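2-hydroxyisobutanoyl-CoA mutase large subunit (Aquincola tertiaricarbonis, PDB 4R3U) joins a cobalamin-binding small subunit to interconvert 2-hydroxyisobutyryl-CoA and (S)-3-hydroxybutyryl-CoA, itself providing the substrate-binding part of the enzyme. Local coordinates at residues T127-S139 and S144-D156. Residues are numbered along the deposited sequence; the frame is centred on the assembly and turned at random.
With 5AD (5'-deoxyadenosine), chain G.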
ATOM      1  N   THR A 127     -20.697  -4.727  13.318  1.00 21.54           N
ATOM      2  CA  THR A 127     -20.888  -5.926  14.124  1.00 20.90           C
ATOM      3  C   THR A 127     -21.181  -7.144  13.253  1.00 23.56           C
ATOM      4  O   THR A 127     -22.107  -7.109  12.424  1.00 22.81           O
ATOM      5  CB  THR A 127     -22.033  -5.716  15.140  1.00 25.97           C
ATOM      6  OG1 THR A 127     -22.090  -4.343  15.576  1.00 23.58           O
ATOM      7  CG2 THR A 127     -21.965  -6.699  16.323  1.00 23.88           C
ATOM      8  N   ASP A 128     -20.383  -8.209  13.445  1.00 21.09           N
ATOM      9  CA  ASP A 128     -20.566  -9.526  12.854  1.00 20.92           C
ATOM     10  C   ASP A 128     -21.084 -10.482  13.888  1.00 23.02           C
ATOM     11  O   ASP A 128     -20.619 -10.496  15.023  1.00 24.05           O
ATOM     12  CB  ASP A 128     -19.309 -10.063  12.168  1.00 22.10           C
ATOM     13  CG  ASP A 128     -19.297  -9.632  10.712  1.00 24.97           C
ATOM     14  OD1 ASP A 128     -19.846  -8.537  10.419  1.00 23.91           O
ATOM     15  OD2 ASP A 128     -18.661 -10.352   9.876  1.00 20.48           O
ATOM     16  N   PHE A 129     -22.059 -11.278  13.491  1.00 20.45           N
ATOM     17  CA  PHE A 129     -22.794 -12.204  14.360  1.00 19.97           C
ATOM     18  C   PHE A 129     -22.410 -13.654  14.123  1.00 25.81           C
ATOM     19  O   PHE A 129     -21.855 -13.990  13.073  1.00 25.57           O
ATOM     20  CB  PHE A 129     -24.309 -11.983  14.182  1.00 20.20           C
ATOM     21  CG  PHE A 129     -24.713 -10.542  14.455  1.00 20.21           C
ATOM     22  CD1 PHE A 129     -25.039 -10.124  15.746  1.00 21.63           C
ATOM     23  CD2 PHE A 129     -24.709  -9.594  13.434  1.00 19.45           C
ATOM     24  CE1 PHE A 129     -25.343  -8.783  16.012  1.00 21.71           C
ATOM     25  CE2 PHE A 129     -24.990  -8.254  13.706  1.00 21.70           C
ATOM     26  CZ  PHE A 129     -25.327  -7.861  14.992  1.00 20.63           C
ATOM     27  N   ASP A 130     -22.657 -14.510  15.124  1.00 23.23           N
ATOM     28  CA  ASP A 130     -22.370 -15.916  14.985  1.00 22.39           C
ATOM     29  C   ASP A 130     -23.417 -16.592  14.060  1.00 27.58           C
ATOM     30  O   ASP A 130     -24.447 -15.990  13.734  1.00 28.03           O
ATOM     31  CB  ASP A 130     -22.271 -16.587  16.359  1.00 23.79           C
ATOM     32  CG  ASP A 130     -23.515 -16.594  17.209  1.00 28.01           C
ATOM     33  OD1 ASP A 130     -24.598 -16.297  16.679  1.00 29.34           O
ATOM     34  OD2 ASP A 130     -23.421 -16.987  18.376  1.00 34.09           O
ATOM     35  N   MET A 131     -23.159 -17.840  13.686  1.00 23.36           N
ATOM     36  CA  MET A 131     -24.040 -18.613  12.832  1.00 23.94           C
ATOM     37  C   MET A 131     -25.430 -18.792  13.393  1.00 27.44           C
ATOM     38  O   MET A 131     -26.363 -18.507  12.648  1.00 27.97           O
ATOM     39  CB  MET A 131     -23.400 -19.947  12.424  1.00 26.48           C
ATOM     40  CG  MET A 131     -22.154 -19.805  11.574  1.00 28.25           C
ATOM     41  SD  MET A 131     -22.252 -18.511  10.305  1.00 30.73           S
ATOM     42  CE  MET A 131     -23.422 -19.154   9.162  1.00 27.14           C
ATOM     43  N   PRO A 132     -25.631 -19.186  14.683  1.00 22.25           N
ATOM     44  CA  PRO A 132     -27.019 -19.301  15.195  1.00 21.79           C
ATOM     45  C   PRO A 132     -27.849 -18.026  14.959  1.00 29.06           C
ATOM     46  O   PRO A 132     -28.940 -18.099  14.382  1.00 31.71           O
ATOM     47  CB  PRO A 132     -26.823 -19.610  16.686  1.00 22.38           C
ATOM     48  CG  PRO A 132     -25.516 -20.311  16.736  1.00 26.71           C
ATOM     49  CD  PRO A 132     -24.653 -19.631  15.701  1.00 21.90           C
ATOM     50  N   THR A 133     -27.287 -16.859  15.315  1.00 23.46           N
ATOM     51  CA  THR A 133     -27.896 -15.535  15.174  1.00 23.20           C
ATOM     52  C   THR A 133     -28.204 -15.197  13.711  1.00 26.78           C
ATOM     53  O   THR A 133     -29.292 -14.707  13.404  1.00 27.10           O
ATOM     54  CB  THR A 133     -27.009 -14.490  15.892  1.00 26.95           C
ATOM     55  OG1 THR A 133     -26.842 -14.900  17.248  1.00 24.85           O
ATOM     56  CG2 THR A 133     -27.569 -13.075  15.843  1.00 23.28           C
ATOM     57  N   LEU A 134     -27.237 -15.471  12.816  1.00 23.27           N
ATOM     58  CA  LEU A 134     -27.350 -15.243  11.367  1.00 21.97           C
ATOM     59  C   LEU A 134     -28.456 -16.112  10.750  1.00 27.67           C
ATOM     60  O   LEU A 134     -29.188 -15.660   9.859  1.00 28.08           O
ATOM     61  CB  LEU A 134     -26.008 -15.519  10.681  1.00 20.23           C
ATOM     62  CG  LEU A 134     -24.879 -14.475  10.910  1.00 22.12           C
ATOM     63  CD1 LEU A 134     -23.547 -14.978  10.338  1.00 20.60           C
ATOM     64  CD2 LEU A 134     -25.251 -13.093  10.362  1.00 20.29           C
ATOM     65  N   MET A 135     -28.581 -17.344  11.260  1.00 23.70           N
ATOM     66  CA  MET A 135     -29.516 -18.369  10.811  1.00 22.73           C
ATOM     67  C   MET A 135     -30.880 -18.346  11.526  1.00 27.58           C
ATOM     68  O   MET A 135     -31.751 -19.135  11.185  1.00 27.54           O
ATOM     69  CB  MET A 135     -28.836 -19.763  10.860  1.00 23.89           C
ATOM     70  CG  MET A 135     -27.602 -19.881   9.985  1.00 25.14           C
ATOM     71  SD  MET A 135     -27.790 -19.221   8.311  1.00 28.43           S
ATOM     72  CE  MET A 135     -28.683 -20.553   7.422  1.00 24.00           C
ATOM     73  N   GLY A 136     -31.042 -17.447  12.490  1.00 25.70           N
ATOM     74  CA  GLY A 136     -32.294 -17.249  13.215  1.00 27.31           C
ATOM     75  C   GLY A 136     -32.541 -18.127  14.422  1.00 32.05           C
ATOM     76  O   GLY A 136     -33.679 -18.232  14.887  1.00 33.48           O
ATOM     77  N   TYR A 137     -31.481 -18.744  14.949  1.00 28.11           N
ATOM     78  CA  TYR A 137     -31.573 -19.649  16.090  1.00 28.25           C
ATOM     79  C   TYR A 137     -31.089 -19.029  17.370  1.00 35.10           C
ATOM     80  O   TYR A 137     -30.155 -18.211  17.375  1.00 35.80           O
ATOM     81  CB  TYR A 137     -30.745 -20.930  15.853  1.00 28.21           C
ATOM     82  CG  TYR A 137     -31.171 -21.769  14.670  1.00 28.65           C
ATOM     83  CD1 TYR A 137     -32.348 -22.505  14.702  1.00 31.21           C
ATOM     84  CD2 TYR A 137     -30.350 -21.897  13.550  1.00 27.79           C
ATOM     85  CE1 TYR A 137     -32.732 -23.306  13.626  1.00 33.86           C
ATOM     86  CE2 TYR A 137     -30.733 -22.670  12.458  1.00 28.83           C
ATOM     87  CZ  TYR A 137     -31.916 -23.392  12.507  1.00 41.22           C
ATOM     88  OH  TYR A 137     -32.282 -24.182  11.441  1.00 43.58           O
ATOM     89  N   ASP A 138     -31.689 -19.472  18.481  1.00 32.50           N
ATOM     90  CA  ASP A 138     -31.227 -19.091  19.807  1.00 32.33           C
ATOM     91  C   ASP A 138     -30.003 -19.960  20.090  1.00 35.02           C
ATOM     92  O   ASP A 138     -29.865 -21.036  19.505  1.00 33.20           O
ATOM     93  CB  ASP A 138     -32.313 -19.362  20.857  1.00 34.77           C
ATOM     94  CG  ASP A 138     -33.453 -18.392  20.833  1.00 33.16           C
ATOM     95  OD1 ASP A 138     -33.307 -17.321  20.203  1.00 34.64           O
ATOM     96  OD2 ASP A 138     -34.499 -18.700  21.440  1.00 31.01           O
ATOM     97  N   SER A 139     -29.134 -19.505  20.995  1.00 32.45           N
ATOM     98  CA  SER A 139     -27.909 -20.206  21.387  1.00 31.49           C
ATOM     99  C   SER A 139     -28.066 -21.664  21.891  1.00 35.54           C
ATOM    100  O   SER A 139     -27.128 -22.452  21.750  1.00 34.71           O
ATOM    101  CB  SER A 139     -27.143 -19.360  22.386  1.00 33.06           C
ATOM    102  OG  SER A 139     -26.887 -18.102  21.787  1.00 39.68           O
ATOM    103  N   SER A 144     -27.439 -24.975  16.928  1.00 32.33           N
ATOM    104  CA  SER A 144     -26.452 -24.027  17.446  1.00 30.23           C
ATOM    105  C   SER A 144     -25.223 -24.675  18.081  1.00 34.06           C
ATOM    106  O   SER A 144     -24.185 -24.025  18.139  1.00 30.84           O
ATOM    107  CB  SER A 144     -27.104 -23.062  18.434  1.00 28.54           C
ATOM    108  OG  SER A 144     -28.271 -22.486  17.875  1.00 22.45           O
ATOM    109  N   ASP A 145     -25.334 -25.935  18.555  1.00 34.31           N
ATOM    110  CA  ASP A 145     -24.247 -26.704  19.215  1.00 35.43           C
ATOM    111  C   ASP A 145     -22.854 -26.439  18.631  1.00 36.97           C
ATOM    112  O   ASP A 145     -22.660 -26.577  17.416  1.00 35.92           O
ATOM    113  CB  ASP A 145     -24.553 -28.220  19.184  1.00 39.12           C
ATOM    114  CG  ASP A 145     -23.622 -29.079  20.019  1.00 65.40           C
ATOM    115  OD1 ASP A 145     -23.778 -29.086  21.267  1.00 70.99           O
ATOM    116  OD2 ASP A 145     -22.747 -29.761  19.427  1.00 72.92           O
ATOM    117  N   GLY A 146     -21.923 -26.022  19.487  1.00 31.59           N
ATOM    118  CA  GLY A 146     -20.545 -25.736  19.084  1.00 29.81           C
ATOM    119  C   GLY A 146     -20.334 -24.497  18.226  1.00 31.99           C
ATOM    120  O   GLY A 146     -19.220 -24.245  17.782  1.00 31.19           O
ATOM    121  N   GLU A 147     -21.390 -23.700  17.986  1.00 28.41           N
ATOM    122  CA  GLU A 147     -21.315 -22.524  17.118  1.00 25.92           C
ATOM    123  C   GLU A 147     -21.611 -21.205  17.830  1.00 28.20           C
ATOM    124  O   GLU A 147     -21.515 -20.152  17.192  1.00 28.04           O
ATOM    125  CB  GLU A 147     -22.231 -22.696  15.885  1.00 26.75           C
ATOM    126  CG  GLU A 147     -21.931 -23.935  15.057  1.00 31.49           C
ATOM    127  CD  GLU A 147     -22.065 -23.812  13.556  1.00 35.42           C
ATOM    128  OE1 GLU A 147     -22.485 -24.805  12.922  1.00 43.62           O
ATOM    129  OE2 GLU A 147     -21.705 -22.746  13.010  1.00 31.27           O
ATOM    130  N   VAL A 148     -21.938 -21.247  19.142  1.00 23.94           N
ATOM    131  CA  VAL A 148     -22.281 -20.021  19.902  1.00 23.94           C
ATOM    132  C   VAL A 148     -21.064 -19.098  20.109  1.00 28.29           C
ATOM    133  O   VAL A 148     -20.068 -19.542  20.681  1.00 29.53           O
ATOM    134  CB  VAL A 148     -23.007 -20.309  21.248  1.00 27.20           C
ATOM    135  CG1 VAL A 148     -23.572 -19.018  21.833  1.00 27.68           C
ATOM    136  CG2 VAL A 148     -24.104 -21.352  21.072  1.00 26.74           C
ATOM    137  N   GLY A 149     -21.178 -17.844  19.652  1.00 22.15           N
ATOM    138  CA  GLY A 149     -20.164 -16.802  19.778  1.00 21.30           C
ATOM    139  C   GLY A 149     -18.829 -17.097  19.130  1.00 27.99           C
ATOM    140  O   GLY A 149     -17.840 -16.403  19.400  1.00 26.95           O
ATOM    141  N   ARG A 150     -18.787 -18.137  18.270  1.00 26.97           N
ATOM    142  CA  ARG A 150     -17.576 -18.583  17.585  1.00 25.72           C
ATOM    143  C   ARG A 150     -17.131 -17.672  16.415  1.00 27.33           C
ATOM    144  O   ARG A 150     -16.029 -17.132  16.454  1.00 25.60           O
ATOM    145  CB  ARG A 150     -17.750 -20.043  17.158  1.00 24.15           C
ATOM    146  CG  ARG A 150     -16.497 -20.652  16.565  1.00 26.15           C
ATOM    147  CD  ARG A 150     -16.641 -22.131  16.249  1.00 23.08           C
ATOM    148  NE  ARG A 150     -16.834 -22.975  17.429  1.00 29.07           N
ATOM    149  CZ  ARG A 150     -15.891 -23.363  18.291  1.00 39.91           C
ATOM    150  NH1 ARG A 150     -14.629 -23.001  18.114  1.00 23.26           N
ATOM    151  NH2 ARG A 150     -16.210 -24.133  19.324  1.00 30.04           N
ATOM    152  N   GLU A 151     -18.001 -17.496  15.390  1.00 23.43           N
ATOM    153  CA  GLU A 151     -17.725 -16.712  14.169  1.00 21.45           C
ATOM    154  C   GLU A 151     -18.165 -15.237  14.216  1.00 24.16           C
ATOM    155  O   GLU A 151     -17.883 -14.470  13.291  1.00 24.25           O
ATOM    156  CB  GLU A 151     -18.320 -17.433  12.944  1.00 22.46           C
ATOM    157  CG  GLU A 151     -17.702 -18.798  12.665  1.00 21.38           C
ATOM    158  CD  GLU A 151     -17.849 -19.248  11.231  1.00 35.98           C
ATOM    159  OE1 GLU A 151     -18.962 -19.672  10.842  1.00 28.96           O
ATOM    160  OE2 GLU A 151     -16.848 -19.163  10.486  1.00 29.57           O
ATOM    161  N   GLY A 152     -18.817 -14.861  15.309  1.00 20.84           N
ATOM    162  CA  GLY A 152     -19.329 -13.531  15.581  1.00 20.68           C
ATOM    163  C   GLY A 152     -20.022 -13.496  16.924  1.00 25.86           C
ATOM    164  O   GLY A 152     -20.009 -14.495  17.645  1.00 26.12           O
ATOM    165  N   VAL A 153     -20.620 -12.346  17.286  1.00 22.84           N
ATOM    166  CA  VAL A 153     -21.307 -12.214  18.564  1.00 22.80           C
ATOM    167  C   VAL A 153     -22.644 -12.997  18.561  1.00 27.76           C
ATOM    168  O   VAL A 153     -23.273 -13.145  17.509  1.00 27.89           O
ATOM    169  CB  VAL A 153     -21.468 -10.726  19.003  1.00 24.79           C
ATOM    170  CG1 VAL A 153     -22.537  -9.999  18.198  1.00 24.85           C
ATOM    171  CG2 VAL A 153     -21.769 -10.606  20.492  1.00 25.08           C
ATOM    172  N   ALA A 154     -23.074 -13.472  19.745  1.00 22.81           N
ATOM    173  CA  ALA A 154     -24.345 -14.147  19.926  1.00 21.82           C
ATOM    174  C   ALA A 154     -25.375 -13.120  20.388  1.00 27.05           C
ATOM    175  O   ALA A 154     -25.131 -12.406  21.374  1.00 26.42           O
ATOM    176  CB  ALA A 154     -24.207 -15.243  20.965  1.00 22.69           C
ATOM    177  N   ILE A 155     -26.499 -13.002  19.644  1.00 23.65           N
ATOM    178  CA  ILE A 155     -27.610 -12.155  20.038  1.00 25.48           C
ATOM    179  C   ILE A 155     -28.883 -13.019  20.004  1.00 33.70           C
ATOM    180  O   ILE A 155     -29.267 -13.523  18.943  1.00 33.48           O
ATOM    181  CB  ILE A 155     -27.755 -10.775  19.304  1.00 28.39           C
ATOM    182  CG1 ILE A 155     -26.422  -9.970  19.258  1.00 27.06           C
ATOM    183  CG2 ILE A 155     -28.916  -9.922  19.927  1.00 28.77           C
ATOM    184  CD1 ILE A 155     -25.968  -9.272  20.564  1.00 32.84           C
ATOM    185  N   ASP A 156     -29.509 -13.228  21.182  1.00 32.38           N
ATOM    186  CA  ASP A 156     -30.747 -14.021  21.285  1.00 32.05           C
ATOM    187  C   ASP A 156     -31.862 -13.139  21.748  1.00 34.91           C
ATOM    188  O   ASP A 156     -32.987 -13.319  21.315  1.00 33.60           O
ATOM    189  CB  ASP A 156     -30.611 -15.221  22.256  1.00 33.03           C
ATOM    190  CG  ASP A 156     -29.590 -16.272  21.864  1.00 35.17           C
ATOM    191  OD1 ASP A 156     -29.251 -16.351  20.683  1.00 38.60           O
ATOM    192  OD2 ASP A 156     -29.126 -17.000  22.743  1.00 35.05           O
TER
HETATM  193  N1  5AD G 803     -14.363 -10.047  13.621  0.50 17.93           N
HETATM  194  C2  5AD G 803     -13.730  -9.339  12.600  0.50 20.21           C
HETATM  195  N3  5AD G 803     -13.908  -9.763  11.259  0.50 23.69           N
HETATM  196  C4  5AD G 803     -14.752 -10.784  10.996  0.50 26.69           C
HETATM  197  N9  5AD G 803     -15.107 -11.390   9.860  0.50 27.68           N
HETATM  198  C8  5AD G 803     -16.047 -12.290  10.161  0.50 27.15           C
HETATM  199  N7  5AD G 803     -16.222 -12.321  11.471  0.50 26.55           N
HETATM  200  C5  5AD G 803     -15.437 -11.375  11.998  0.50 26.02           C
HETATM  201  C6  5AD G 803     -15.244 -10.997  13.271  0.50 21.43           C
HETATM  202  N6  5AD G 803     -15.916 -11.687  14.176  0.50 21.65           N
HETATM  203  C1' 5AD G 803     -14.881 -11.002   8.457  0.50 27.53           C
HETATM  204  C2' 5AD G 803     -13.485 -11.126   7.953  0.50 28.76           C
HETATM  205  C3' 5AD G 803     -13.719 -11.473   6.492  0.50 31.13           C
HETATM  206  C4' 5AD G 803     -15.235 -11.548   6.304  0.50 30.21           C
HETATM  207  C5' 5AD G 803     -15.589 -12.763   5.455  0.50 30.69           C
HETATM  208  O4' 5AD G 803     -15.681 -11.836   7.605  0.50 28.07           O
HETATM  209  O2' 5AD G 803     -12.855  -9.839   8.022  0.50 27.47           O
HETATM  210  O3' 5AD G 803     -13.133 -10.450   5.664  0.50 32.43           O
HETATM  211  O   HOH W   1     -20.434 -19.030  15.001  1.00 32.77           O
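The buried carboxylate of Asp-130 caps a helix with one oxygen and holds Gly-149 of the returning loop with the other. Asp-130 is the N-cap of helix 131-135, just after strand 125-128 in the TIM barrel. With chi1 at 63°, CG lies between the backbone N and carbonyl carbon, which brings the carboxylate back over the first helical turn, within reach of Thr-133 N. Asp-130 OD1 accepts from Thr-133 N and, at 2.7 Å, from Thr-133 OG1, the donors lying on opposite faces of its plane. Asp-130 OD2 offers its anti lone pair to Gly-149 N in an almost straight bond (2.7 Å, 173°). Threonine suits position 133 because its hydroxyl, while donating to Asp-130, also accepts from Ile-155 N.

Beside the cap, Phe-129 and Val-153 form a single beta bridge: Val-153 N donates to Asp-128 O (2.9 Å), and Asp-130 N to Val-153 O. Gly-152 CA sits 3.4 Å from Phe-129 C, too close for a side chain pointing that way. Val-153 lies alongside Phe-129, while Ile-155 CG1 meets the edge of the Phe-129 ring at CE1 (3.6 Å).

Here the barrel end meets its ligands: Asp-128, which binds the hydroxyacyl-CoA and is thought to matter for stereospecificity, has OD1 hydrogen-bonded to Thr-178 and OD2 beside C8 of 5'-deoxyadenosine (3.3 Å), and the carbonyls of Phe-129 and Glu-151 both accept from cobalamin. Pro-132, at home in a first helical turn, packs CB against Ser-144 OG, whose proton goes to Asp-138 O. Farther along, Asp-156 OD2 takes Ser-139 N from above the carboxylate plane and Ser-139 OG on its syn side, at 2.7 Å.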